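Local coordinates for protein 4-amino-4-deoxychorismate lyase (Legionella pneumophila, PDB 3LUL) that belongs to the class IV aminotransferase family, a group of fold-type IV pyridoxal-phosphate proteins, and carries the cofactor covalently on a lysine, at residues Tyr44-Trp47 with Glu48-Gly51; Asp66-Phe69 with Glu70-Gln74. All coordinates share one frame; numbering follows the deposited sequence. Where two conformers were deposited one is given.

Interaction 1 (Tyr44-Trp47 with Glu48-Gly51)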
ATOM      1  N   TYR B  44      17.304 -19.203  -4.090  1.00 11.20           N
ATOM      2  CA  TYR B  44      16.447 -19.639  -5.208  1.00 10.90           C
ATOM      3  C   TYR B  44      14.993 -19.336  -4.897  1.00 10.14           C
ATOM      4  O   TYR B  44      14.302 -18.711  -5.704  1.00  8.70           O
ATOM      5  CB  TYR B  44      16.630 -21.132  -5.569  1.00 13.35           C
ATOM      6  CG  TYR B  44      15.601 -21.517  -6.589  1.00 13.09           C
ATOM      7  CD1 TYR B  44      14.459 -22.181  -6.219  1.00 14.18           C
ATOM      8  CD2 TYR B  44      15.737 -21.144  -7.923  1.00 20.19           C
ATOM      9  CE1 TYR B  44      13.489 -22.493  -7.119  1.00 17.80           C
ATOM     10  CE2 TYR B  44      14.748 -21.465  -8.853  1.00 22.40           C
ATOM     11  CZ  TYR B  44      13.626 -22.142  -8.432  1.00 23.21           C
ATOM     12  OH  TYR B  44      12.604 -22.493  -9.286  1.00 31.59           O
HETATM   13  N   MSE B  45      14.518 -19.768  -3.733  1.00 10.82           N
HETATM   14  CA  MSE B  45      13.103 -19.558  -3.441  1.00  9.05           C
HETATM   15  C   MSE B  45      12.699 -18.085  -3.411  1.00  8.64           C
HETATM   16  O   MSE B  45      11.591 -17.740  -3.837  1.00  7.04           O
HETATM   17  CB  MSE B  45      12.670 -20.319  -2.163  1.00 11.56           C
HETATM   18  CG  MSE B  45      12.715 -21.822  -2.348  1.00 21.37           C
HETATM   19 SE   MSE B  45      12.295 -22.747  -0.682  0.75 19.35          SE
HETATM   20  CE  MSE B  45      10.404 -22.549  -0.868  1.00 20.22           C
ATOM     21  N   HIS B  46      13.594 -17.224  -2.923  1.00  9.87           N
ATOM     22  CA  HIS B  46      13.373 -15.772  -2.952  1.00  8.96           C
ATOM     23  C   HIS B  46      13.319 -15.235  -4.386  1.00  8.69           C
ATOM     24  O   HIS B  46      12.460 -14.434  -4.721  1.00  6.49           O
ATOM     25  CB  HIS B  46      14.469 -15.067  -2.160  1.00  7.06           C
ATOM     26  CG  HIS B  46      14.334 -15.244  -0.685  1.00  7.73           C
ATOM     27  ND1 HIS B  46      13.336 -14.630   0.042  1.00 10.97           N
ATOM     28  CD2 HIS B  46      15.074 -15.956   0.208  1.00 11.43           C
ATOM     29  CE1 HIS B  46      13.444 -14.979   1.318  1.00 11.10           C
ATOM     30  NE2 HIS B  46      14.505 -15.763   1.449  1.00 10.82           N
ATOM     31  N   TRP B  47      14.258 -15.673  -5.220  1.00  7.22           N
ATOM     32  CA  TRP B  47      14.243 -15.287  -6.658  1.00  6.47           C
ATOM     33  C   TRP B  47      12.968 -15.729  -7.353  1.00  7.81           C
ATOM     34  O   TRP B  47      12.382 -15.011  -8.162  1.00  8.22           O
ATOM     35  CB  TRP B  47      15.485 -15.912  -7.321  1.00  8.92           C
ATOM     36  CG  TRP B  47      15.635 -15.711  -8.780  1.00  9.63           C
ATOM     37  CD1 TRP B  47      16.167 -14.608  -9.416  1.00  9.14           C
ATOM     38  CD2 TRP B  47      15.243 -16.619  -9.804  1.00 10.31           C
ATOM     39  NE1 TRP B  47      16.160 -14.804 -10.777  1.00 10.89           N
ATOM     40  CE2 TRP B  47      15.586 -16.024 -11.045  1.00 11.64           C
ATOM     41  CE3 TRP B  47      14.641 -17.883  -9.799  1.00 11.93           C
ATOM     42  CZ2 TRP B  47      15.330 -16.647 -12.257  1.00 10.20           C
ATOM     43  CZ3 TRP B  47      14.387 -18.503 -11.003  1.00 10.48           C
ATOM     44  CH2 TRP B  47      14.745 -17.890 -12.219  1.00  8.38           C
ATOM     45  N   GLU B  48      12.549 -16.952  -7.063  1.00  8.87           N
ATOM     46  CA  GLU B  48      11.354 -17.526  -7.694  1.00  8.22           C
ATOM     47  C   GLU B  48      10.122 -16.708  -7.359  1.00  8.29           C
ATOM     48  O   GLU B  48       9.315 -16.385  -8.216  1.00  9.48           O
ATOM     49  CB  GLU B  48      11.168 -18.957  -7.206  1.00  9.69           C
ATOM     50  CG  GLU B  48       9.914 -19.671  -7.657  1.00 14.81           C
ATOM     51  CD  GLU B  48       9.773 -21.071  -7.049  1.00 20.11           C
ATOM     52  OE1 GLU B  48      10.081 -21.281  -5.844  1.00 20.19           O
ATOM     53  OE2 GLU B  48       9.354 -21.971  -7.796  1.00 23.27           O
ATOM     54  N   ARG B  49       9.948 -16.430  -6.073  1.00  9.04           N
ATOM     55  CA  ARG B  49       8.778 -15.706  -5.614  1.00  6.91           C
ATOM     56  C   ARG B  49       8.777 -14.287  -6.175  1.00  7.74           C
ATOM     57  O   ARG B  49       7.775 -13.804  -6.664  1.00  9.72           O
ATOM     58  CB  ARG B  49       8.730 -15.652  -4.078  1.00  9.82           C
ATOM     59  CG  ARG B  49       7.495 -14.902  -3.579  1.00 11.20           C
ATOM     60  CD  ARG B  49       7.260 -15.097  -2.100  1.00  9.37           C
ATOM     61  NE  ARG B  49       8.331 -14.501  -1.296  1.00  8.77           N
ATOM     62  CZ  ARG B  49       8.436 -14.664   0.020  1.00 13.84           C
ATOM     63  NH1 ARG B  49       7.489 -15.324   0.705  1.00 13.14           N
ATOM     64  NH2 ARG B  49       9.451 -14.122   0.665  1.00 10.10           N
ATOM     65  N   LEU B  50       9.923 -13.629  -6.120  1.00  8.76           N
ATOM     66  CA  LEU B  50      10.032 -12.243  -6.647  1.00 11.07           C
ATOM     67  C   LEU B  50       9.678 -12.226  -8.115  1.00 10.47           C
ATOM     68  O   LEU B  50       8.909 -11.361  -8.540  1.00 10.05           O
ATOM     69  CB  LEU B  50      11.415 -11.633  -6.386  1.00  9.45           C
ATOM     70  CG  LEU B  50      11.709 -10.213  -6.884  1.00  9.93           C
ATOM     71  CD1 LEU B  50      10.643  -9.253  -6.406  1.00  9.36           C
ATOM     72  CD2 LEU B  50      13.130  -9.806  -6.447  1.00 11.46           C
ATOM     73  N   GLY B  51      10.178 -13.207  -8.877  1.00  9.78           N
ATOM     74  CA  GLY B  51       9.899 -13.266 -10.308  1.00 11.93           C
ATOM     75  C   GLY B  51       8.441 -13.560 -10.607  1.00 11.22           C
ATOM     76  O   GLY B  51       7.866 -12.982 -11.530  1.00 10.01           O
TER
HETATM   77  O   HOH W   1       9.499 -19.436  -3.860  1.00 15.62           O

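Interaction 2 (Asp66-Phe69 with Glu70-Gln74)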
ATOM      1  N   ASP B  66      21.545 -17.182 -11.565  1.00  7.88           N
ATOM      2  CA  ASP B  66      22.985 -17.123 -11.318  1.00 10.13           C
ATOM      3  C   ASP B  66      23.448 -15.673 -11.082  1.00 10.01           C
ATOM      4  O   ASP B  66      24.286 -15.434 -10.209  1.00  9.78           O
ATOM      5  CB  ASP B  66      23.751 -17.779 -12.454  1.00 11.26           C
ATOM      6  CG  ASP B  66      23.581 -19.304 -12.470  1.00 16.36           C
ATOM      7  OD1 ASP B  66      23.208 -19.896 -11.435  1.00 20.35           O
ATOM      8  OD2 ASP B  66      23.829 -19.909 -13.526  1.00 21.38           O
ATOM      9  N   ASP B  67      22.947 -14.733 -11.887  1.00  9.70           N
ATOM     10  CA  ASP B  67      23.324 -13.328 -11.723  1.00 12.17           C
ATOM     11  C   ASP B  67      22.780 -12.767 -10.395  1.00 10.78           C
ATOM     12  O   ASP B  67      23.490 -12.034  -9.676  1.00 10.18           O
ATOM     13  CB  ASP B  67      22.861 -12.464 -12.903  1.00 13.49           C
ATOM     14  CG  ASP B  67      23.709 -12.676 -14.167  1.00 18.56           C
ATOM     15  OD1 ASP B  67      24.754 -13.359 -14.134  1.00 25.97           O
ATOM     16  OD2 ASP B  67      23.325 -12.132 -15.203  1.00 26.34           O
ATOM     17  N   TRP B  68      21.552 -13.154 -10.061  1.00  8.53           N
ATOM     18  CA  TRP B  68      20.940 -12.795  -8.773  1.00  9.29           C
ATOM     19  C   TRP B  68      21.827 -13.256  -7.645  1.00 10.36           C
ATOM     20  O   TRP B  68      22.195 -12.473  -6.766  1.00  9.27           O
ATOM     21  CB  TRP B  68      19.584 -13.462  -8.685  1.00  8.22           C
ATOM     22  CG  TRP B  68      18.911 -13.606  -7.354  1.00  8.08           C
ATOM     23  CD1 TRP B  68      18.942 -14.700  -6.549  1.00 10.77           C
ATOM     24  CD2 TRP B  68      17.996 -12.692  -6.753  1.00  8.64           C
ATOM     25  NE1 TRP B  68      18.144 -14.513  -5.455  1.00  7.42           N
ATOM     26  CE2 TRP B  68      17.541 -13.288  -5.559  1.00  9.92           C
ATOM     27  CE3 TRP B  68      17.527 -11.423  -7.092  1.00 10.17           C
ATOM     28  CZ2 TRP B  68      16.666 -12.652  -4.698  1.00 10.23           C
ATOM     29  CZ3 TRP B  68      16.637 -10.793  -6.243  1.00 10.53           C
ATOM     30  CH2 TRP B  68      16.222 -11.398  -5.051  1.00 11.34           C
ATOM     31  N   PHE B  69      22.177 -14.540  -7.678  1.00  9.36           N
ATOM     32  CA  PHE B  69      22.999 -15.119  -6.616  1.00 11.36           C
ATOM     33  C   PHE B  69      24.343 -14.395  -6.527  1.00 10.79           C
ATOM     34  O   PHE B  69      24.764 -14.006  -5.449  1.00 11.19           O
ATOM     35  CB  PHE B  69      23.178 -16.630  -6.833  1.00 12.07           C
ATOM     36  CG  PHE B  69      23.823 -17.341  -5.662  1.00 11.98           C
ATOM     37  CD1 PHE B  69      23.036 -17.876  -4.637  1.00 13.10           C
ATOM     38  CD2 PHE B  69      25.194 -17.500  -5.611  1.00 17.88           C
ATOM     39  CE1 PHE B  69      23.620 -18.541  -3.561  1.00 15.49           C
ATOM     40  CE2 PHE B  69      25.801 -18.176  -4.533  1.00 18.44           C
ATOM     41  CZ  PHE B  69      25.005 -18.706  -3.521  1.00 13.83           C
ATOM     42  N   GLU B  70      24.977 -14.167  -7.671  1.00 12.97           N
ATOM     43  CA  GLU B  70      26.273 -13.445  -7.745  0.50 13.86           C
ATOM     44  C   GLU B  70      26.173 -12.039  -7.143  1.00 14.13           C
ATOM     45  O   GLU B  70      27.086 -11.597  -6.432  1.00 15.04           O
ATOM     46  CB  GLU B  70      26.785 -13.373  -9.201  0.50 14.34           C
ATOM     47  CG  GLU B  70      27.972 -12.384  -9.492  0.50 17.34           C
ATOM     48  CD  GLU B  70      29.254 -12.660  -8.697  0.50 25.83           C
ATOM     49  OE1 GLU B  70      29.260 -13.573  -7.836  0.50 26.24           O
ATOM     50  OE2 GLU B  70      30.267 -11.946  -8.939  0.50 13.15           O
ATOM     51  N   HIS B  71      25.077 -11.344  -7.424  1.00 11.58           N
ATOM     52  CA  HIS B  71      24.830 -10.030  -6.795  1.00 14.52           C
ATOM     53  C   HIS B  71      24.720 -10.099  -5.289  1.00 12.78           C
ATOM     54  O   HIS B  71      25.271  -9.239  -4.606  1.00 14.22           O
ATOM     55  CB  HIS B  71      23.610  -9.339  -7.367  1.00 13.28           C
ATOM     56  CG  HIS B  71      23.891  -8.584  -8.617  1.00 16.14           C
ATOM     57  ND1 HIS B  71      23.497  -9.025  -9.861  1.00 22.85           N
ATOM     58  CD2 HIS B  71      24.546  -7.420  -8.818  1.00 16.38           C
ATOM     59  CE1 HIS B  71      23.873  -8.148 -10.772  1.00 20.75           C
ATOM     60  NE2 HIS B  71      24.518  -7.169 -10.166  1.00 22.60           N
ATOM     61  N   LEU B  72      24.046 -11.120  -4.774  1.00 12.57           N
ATOM     62  CA  LEU B  72      23.929 -11.324  -3.325  1.00 13.97           C
ATOM     63  C   LEU B  72      25.303 -11.566  -2.717  1.00 14.22           C
ATOM     64  O   LEU B  72      25.658 -10.945  -1.708  1.00 12.90           O
ATOM     65  CB  LEU B  72      22.982 -12.478  -2.960  1.00 11.78           C
ATOM     66  CG  LEU B  72      21.516 -12.394  -3.439  1.00 14.69           C
ATOM     67  CD1 LEU B  72      20.758 -13.720  -3.165  1.00 11.51           C
ATOM     68  CD2 LEU B  72      20.820 -11.208  -2.747  1.00 12.55           C
ATOM     69  N   ILE B  73      26.095 -12.421  -3.362  1.00 13.45           N
ATOM     70  CA  ILE B  73      27.434 -12.747  -2.850  1.00 14.46           C
ATOM     71  C   ILE B  73      28.307 -11.504  -2.857  1.00 14.49           C
ATOM     72  O   ILE B  73      29.018 -11.259  -1.883  1.00 13.86           O
ATOM     73  CB  ILE B  73      28.101 -13.899  -3.628  1.00 14.49           C
ATOM     74  CG1 ILE B  73      27.325 -15.212  -3.435  1.00 18.29           C
ATOM     75  CG2 ILE B  73      29.576 -14.091  -3.179  1.00 18.53           C
ATOM     76  CD1 ILE B  73      27.205 -15.712  -2.014  1.00 17.86           C
ATOM     77  N   GLN B  74      28.224 -10.689  -3.910  1.00 14.42           N
ATOM     78  CA  GLN B  74      29.096  -9.518  -4.008  1.00 15.14           C
ATOM     79  C   GLN B  74      28.756  -8.477  -2.949  1.00 15.00           C
ATOM     80  O   GLN B  74      29.649  -7.807  -2.448  1.00 14.73           O
ATOM     81  CB  GLN B  74      29.094  -8.892  -5.410  1.00 16.67           C
ATOM     82  CG  GLN B  74      29.879  -9.713  -6.482  1.00 23.27           C
ATOM     83  CD  GLN B  74      31.304 -10.162  -6.053  1.00 29.11           C
ATOM     84  OE1 GLN B  74      31.630 -11.349  -6.102  1.00 34.72           O
ATOM     85  NE2 GLN B  74      32.146  -9.210  -5.639  1.00 33.27           N
TER

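Interaction 1 (Tyr44-Trp47 with Glu48-Gly51)
Met-45 O is gripped twice: the amide N of Arg-49 donates to it at 3.1 Å, and a water donates to it at 2.7 Å. The same water gives its second hydrogen to Glu-48 OE1 at 2.8 Å, tying the carboxylate back to the turn that precedes it. Glu-48 runs out extended, CG anti to the backbone N (chi1 175°), and crosses the side chain of Tyr-44 at an angle; Glu-48 CB sits over one face of the Tyr-44 ring, offset toward the rim, and ring and carboxylate planes are 49° apart. Glu-48 OE2 is 3.6 Å from Tyr-44 OH. On another side of the helix His-46 and Arg-49 lie side by side, pointing the same way, with His-46 ND1 4.0 Å from Arg-49 NH2. Both reach Glu-31 OE1 on strand 28-36, His-46 by a hydrogen bond and Arg-49 by a salt bridge, while Arg-49 NH1 bonds OP1 of the modified Lys-141, the cofactor phosphate. This helix, 43-57, thus offers a basic side chain to the phosphate, and the shared glutamate, by holding both neighbours, would fix the guanidinium's direction and partly balance its charge.

Interaction 2 (Asp66-Phe69 with Glu70-Gln74)
Asp-67 O accepts two N-H groups of His-71. The backbone bond, from His-71 N to Asp-67 O, is the shorter at 2.8 Å; the ring adds a weak one from His-71 ND1 to Asp-67 O at 3.0 Å, bent to 133° at the hydrogen. The imidazole thus lies against the preceding turn of its own helix, and the His-71 side chain also touches Glu-8 and Ile-63. Leu-72 N meets Trp-68 O at 3.0 Å, and Ile-73 N meets Phe-69 O at 2.9 Å. These are regular i to i+4 bonds of helix 65-78, an amphipathic helix: Asp-66, Asp-67 and Glu-70 are exposed, whereas Trp-68 and Leu-72 are buried toward strand 84-91 and helix 43-57. On that inner side Leu-72 CD1 lies over the five-membered ring of Trp-68 in an off-centre CH-pi contact, 4.0 Å from the centroid and 30° off the ring normal. Leu-72 CD1 sits nearest Trp-68 NE1, at 3.6 Å, and the indole N-H itself goes to Ala-43 O. Further round the helix, Phe-69 CE2 packs on Ile-73 CG1 at 3.5 Å, with Ile-73 CD1 reaching CE2 as well, and CZ. Ile-73 CG1 stands anti to the carbonyl carbon (chi1 -65°), which carries the ethyl branch back toward the phenyl ring, and Pro-40 touches both side chains.

Helices 43-57 and 65-78 follow each other in the chain, and interactions 1 and 2 have centres about 13 Å apart. Trp-68 joins them: its NE1 comes 3.5 Å from Trp-47 CB, its CZ3 3.6 Å from Leu-50 CD2, and its CZ2 4.1 Å from His-46 CB. The Trp-47 and Trp-68 rings also meet, their planes at about 60°. Interaction 1 is the one that reaches the cofactor, through Arg-49; the centre of interaction 2 lies about 21 Å from the chain centre, against about 12 Å for interaction 1. Because the imidazole of His-46 shares Glu-31 with Arg-49, segment 66-74 touches, through Trp-68, a residue one step removed from the phosphate contact.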